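Local coordinates for DNA/RNA-binding protein Alba (Thermoplasma volcanium, PDB 4Z9E), which probably binds double-stranded DNA tightly but without sequence preference and helps to compact the archaeal chromosome, at residues K31-V45 and S77-R89. Numbering follows the deposited sequence.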
# COMPACT_ATOMS: atom_id res chain seq x y z
N LYS A 31 7.92 15.69 10.04
CA LYS A 31 7.03 14.65 9.50
C LYS A 31 6.56 15.03 8.10
O LYS A 31 6.23 16.18 7.86
CB LYS A 31 5.76 14.52 10.35
CG LYS A 31 5.93 14.01 11.77
CD LYS A 31 6.44 12.57 11.82
CE LYS A 31 6.54 12.05 13.25
NZ LYS A 31 7.82 12.47 13.91
N ILE A 32 6.53 14.06 7.19
CA ILE A 32 5.83 14.22 5.92
C ILE A 32 4.81 13.09 5.73
O ILE A 32 5.07 11.94 6.09
CB ILE A 32 6.81 14.30 4.73
CG1 ILE A 32 7.43 15.69 4.65
CG2 ILE A 32 6.13 14.02 3.40
CD1 ILE A 32 8.66 15.85 5.51
N ILE A 33 3.64 13.48 5.21
CA ILE A 33 2.55 12.58 4.92
C ILE A 33 2.39 12.43 3.41
O ILE A 33 2.14 13.41 2.71
CB ILE A 33 1.21 13.15 5.41
CG1 ILE A 33 1.25 13.54 6.91
CG2 ILE A 33 0.05 12.23 5.04
CD1 ILE A 33 1.09 12.40 7.89
N ILE A 34 2.47 11.20 2.93
CA ILE A 34 2.15 10.93 1.54
C ILE A 34 0.79 10.22 1.50
O ILE A 34 0.57 9.25 2.24
CB ILE A 34 3.23 10.04 0.91
CG1 ILE A 34 4.59 10.72 1.01
CG2 ILE A 34 2.86 9.71 -0.53
CD1 ILE A 34 5.76 9.75 1.00
N LYS A 35 -0.09 10.67 0.62
CA LYS A 35 -1.46 10.18 0.56
C LYS A 35 -1.86 9.87 -0.88
O LYS A 35 -1.59 10.66 -1.77
CB LYS A 35 -2.42 11.23 1.16
CG LYS A 35 -3.89 10.80 1.21
CD LYS A 35 -4.25 10.05 2.50
CE LYS A 35 -5.27 8.92 2.26
NZ LYS A 35 -6.41 9.30 1.37
N ALA A 36 -2.49 8.72 -1.11
CA ALA A 36 -2.98 8.35 -2.42
C ALA A 36 -4.21 7.44 -2.34
O ALA A 36 -4.44 6.79 -1.32
CB ALA A 36 -1.88 7.65 -3.21
N ARG A 37 -4.96 7.35 -3.44
CA ARG A 37 -6.18 6.57 -3.54
C ARG A 37 -6.17 5.73 -4.81
O ARG A 37 -5.63 6.15 -5.84
CB ARG A 37 -7.40 7.50 -3.66
CG ARG A 37 -7.62 8.50 -2.55
CD ARG A 37 -9.08 8.91 -2.60
NE ARG A 37 -9.28 10.35 -2.49
CZ ARG A 37 -9.10 11.21 -3.49
NH1 ARG A 37 -8.69 10.78 -4.68
NH2 ARG A 37 -9.32 12.51 -3.31
N GLY A 38 -6.82 4.57 -4.74
CA GLY A 38 -7.01 3.72 -5.90
C GLY A 38 -5.72 3.20 -6.51
O GLY A 38 -4.84 2.74 -5.81
N LYS A 39 -5.64 3.28 -7.83
CA LYS A 39 -4.50 2.81 -8.60
C LYS A 39 -3.19 3.42 -8.11
O LYS A 39 -2.19 2.70 -7.98
CB LYS A 39 -4.72 3.09 -10.08
CG LYS A 39 -5.84 2.29 -10.71
CD LYS A 39 -6.01 2.64 -12.19
CE LYS A 39 -7.12 1.84 -12.87
NZ LYS A 39 -7.28 2.22 -14.31
N THR A 40 -3.20 4.70 -7.76
CA THR A 40 -1.97 5.41 -7.43
C THR A 40 -1.35 5.05 -6.08
O THR A 40 -0.26 5.51 -5.75
CB THR A 40 -2.13 6.94 -7.61
OG1 THR A 40 -3.36 7.35 -7.05
CG2 THR A 40 -2.17 7.28 -9.09
N ILE A 41 -2.04 4.22 -5.30
CA ILE A 41 -1.43 3.62 -4.11
C ILE A 41 -0.07 2.96 -4.43
O ILE A 41 0.88 3.05 -3.64
CB ILE A 41 -2.40 2.63 -3.44
CG1 ILE A 41 -3.57 3.42 -2.81
CG2 ILE A 41 -1.71 1.75 -2.40
CD1 ILE A 41 -4.68 2.55 -2.28
N SER A 42 0.05 2.34 -5.61
CA SER A 42 1.33 1.83 -6.08
C SER A 42 2.38 2.92 -6.18
O SER A 42 3.53 2.76 -5.77
CB SER A 42 1.14 1.19 -7.45
OG SER A 42 0.66 -0.12 -7.29
N LYS A 43 1.99 4.03 -6.79
CA LYS A 43 2.90 5.12 -7.00
C LYS A 43 3.31 5.79 -5.67
O LYS A 43 4.46 6.18 -5.51
CB LYS A 43 2.29 6.12 -7.97
CG LYS A 43 3.20 7.26 -8.36
CD LYS A 43 2.47 8.37 -9.10
CE LYS A 43 2.42 8.12 -10.59
NZ LYS A 43 1.95 9.36 -11.25
N ALA A 44 2.39 5.91 -4.72
CA ALA A 44 2.74 6.47 -3.42
C ALA A 44 3.83 5.64 -2.75
O ALA A 44 4.74 6.19 -2.13
CB ALA A 44 1.51 6.60 -2.52
N VAL A 45 3.71 4.32 -2.82
CA VAL A 45 4.73 3.42 -2.27
C VAL A 45 6.07 3.64 -2.96
O VAL A 45 7.08 3.81 -2.28
CB VAL A 45 4.32 1.93 -2.33
CG1 VAL A 45 5.44 1.04 -1.79
CG2 VAL A 45 3.07 1.68 -1.49
N SER A 77 -21.90 1.20 -8.05
CA SER A 77 -20.68 2.04 -8.01
C SER A 77 -19.76 1.66 -6.84
O SER A 77 -20.23 1.17 -5.80
CB SER A 77 -21.03 3.53 -7.93
OG SER A 77 -21.45 3.89 -6.62
N SER A 78 -18.46 1.91 -6.99
CA SER A 78 -17.47 1.53 -5.98
C SER A 78 -17.02 2.67 -5.08
O SER A 78 -17.18 3.86 -5.39
CB SER A 78 -16.23 0.89 -6.61
OG SER A 78 -16.47 -0.45 -6.99
N ASN A 79 -16.43 2.25 -3.97
CA ASN A 79 -15.66 3.10 -3.11
C ASN A 79 -14.17 2.88 -3.44
O ASN A 79 -13.83 2.18 -4.40
CB ASN A 79 -15.94 2.67 -1.68
CG ASN A 79 -17.36 2.97 -1.26
OD1 ASN A 79 -17.91 4.04 -1.57
ND2 ASN A 79 -17.96 2.04 -0.54
N VAL A 80 -13.27 3.42 -2.62
CA VAL A 80 -11.89 3.40 -3.03
C VAL A 80 -10.96 3.24 -1.86
O VAL A 80 -11.22 3.81 -0.79
CB VAL A 80 -11.58 4.67 -3.87
CG1 VAL A 80 -11.64 5.96 -3.04
CG2 VAL A 80 -10.33 4.51 -4.69
N SER A 81 -9.91 2.42 -2.05
CA SER A 81 -8.85 2.24 -1.06
C SER A 81 -7.93 3.47 -0.98
O SER A 81 -7.71 4.19 -1.96
CB SER A 81 -8.00 1.02 -1.42
OG SER A 81 -8.66 -0.21 -1.13
N SER A 82 -7.37 3.71 0.20
CA SER A 82 -6.47 4.83 0.37
C SER A 82 -5.30 4.46 1.29
O SER A 82 -5.42 3.57 2.16
CB SER A 82 -7.24 6.05 0.90
OG SER A 82 -7.11 6.15 2.29
N ILE A 83 -4.17 5.13 1.10
CA ILE A 83 -3.00 4.93 1.94
C ILE A 83 -2.52 6.29 2.39
O ILE A 83 -2.63 7.27 1.66
CB ILE A 83 -1.89 4.10 1.26
CG1 ILE A 83 -0.78 3.75 2.24
CG2 ILE A 83 -1.30 4.87 0.10
CD1 ILE A 83 0.24 2.75 1.71
N GLU A 84 -2.02 6.32 3.62
CA GLU A 84 -1.38 7.48 4.18
C GLU A 84 -0.08 6.94 4.75
O GLU A 84 -0.10 6.04 5.60
CB GLU A 84 -2.26 8.07 5.27
CG GLU A 84 -1.68 9.23 6.06
CD GLU A 84 -2.58 9.64 7.24
OE1 GLU A 84 -3.82 9.74 7.06
OE2 GLU A 84 -2.04 9.86 8.36
N ILE A 85 1.05 7.45 4.23
CA ILE A 85 2.40 7.07 4.68
C ILE A 85 3.09 8.27 5.35
O ILE A 85 3.26 9.33 4.73
CB ILE A 85 3.30 6.57 3.52
CG1 ILE A 85 2.61 5.47 2.71
CG2 ILE A 85 4.63 6.04 4.02
CD1 ILE A 85 3.20 5.28 1.33
N THR A 86 3.48 8.08 6.61
CA THR A 86 4.18 9.10 7.38
C THR A 86 5.68 8.82 7.42
O THR A 86 6.08 7.77 7.89
CB THR A 86 3.66 9.17 8.84
OG1 THR A 86 2.26 9.40 8.81
CG2 THR A 86 4.33 10.29 9.62
N LEU A 87 6.48 9.78 6.97
CA LEU A 87 7.93 9.67 7.08
C LEU A 87 8.52 10.65 8.09
O LEU A 87 7.97 11.75 8.31
CB LEU A 87 8.56 9.92 5.72
CG LEU A 87 8.14 9.02 4.55
CD1 LEU A 87 8.82 9.47 3.26
CD2 LEU A 87 8.50 7.57 4.85
N SER A 88 9.65 10.27 8.69
CA SER A 88 10.44 11.21 9.50
C SER A 88 11.95 10.93 9.50
O SER A 88 12.40 9.98 8.86
CB SER A 88 9.93 11.24 10.93
OG SER A 88 10.26 10.02 11.58
N ARG A 89 12.70 11.77 10.24
CA ARG A 89 14.17 11.70 10.44
C ARG A 89 14.92 11.65 9.12
O ARG A 89 14.96 12.63 8.36
CB ARG A 89 14.56 10.52 11.36
CG ARG A 89 16.06 10.26 11.52
CD ARG A 89 16.68 11.13 12.62
NE ARG A 89 18.03 11.59 12.28
CZ ARG A 89 18.37 12.87 12.07
NH1 ARG A 89 17.48 13.86 12.16
NH2 ARG A 89 19.63 13.17 11.77
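Strands 31-37 and 80-88 pair antiparallel at the centre of the four-stranded mixed sheet of the Alba fold, and helix 41-55 folds back over one face of that ladder. Ile32 with Leu87, Ile34 with Ile85 and Ala36 with Ile83 are the hydrogen-bonded pairs; Ile34 N donates to Ile85 O at 2.7 Å, and Ile85 N returns the bond to Ile34 O. Gly38 N extends the series to Ser81 O; the positive phi of Gly38 (63°) favours glycine, and Val80 CG2 comes within 3.5 Å of Gly38 N.

Isoleucines and a leucine, with the small Ala36, face the helices and bring no polar side-chain group that would need a partner there. Ile34 CD1 meets Leu87 CD1 at 3.8 Å, while Ile41 CG1 and Ala44 CB both press on Ile83 CG2; alanine's small side chain lets the helix come close. Ile41 CD1 also packs on Ser81, whose OG is hydrogen-bonded to Asp46 of the second subunit, so this end of the ladder reaches the dimer interface.

The opposite face, with Ile33, Lys35, Glu84 and Thr86, mixes apolar and polar side chains. Ile33 CG2 lies against Glu84 CG (3.6 Å), and Ile33 and Thr86 lie side by side, with Ile33 CD1 near Thr86 OG1. Lys35, with CG anti to the backbone N (chi1 -177°) and a chain bent farther out, crosses strand 80-88 to form a salt bridge with Glu69 on the neighbouring strand 60-69. A methionine in place of Lys35 would probably leave Glu69 without this positive partner and weaken the link across three strands. On its way the lysine rests its aliphatic part on the opposing strand, where Lys35 CE lies 3.2 Å from Ile83 O.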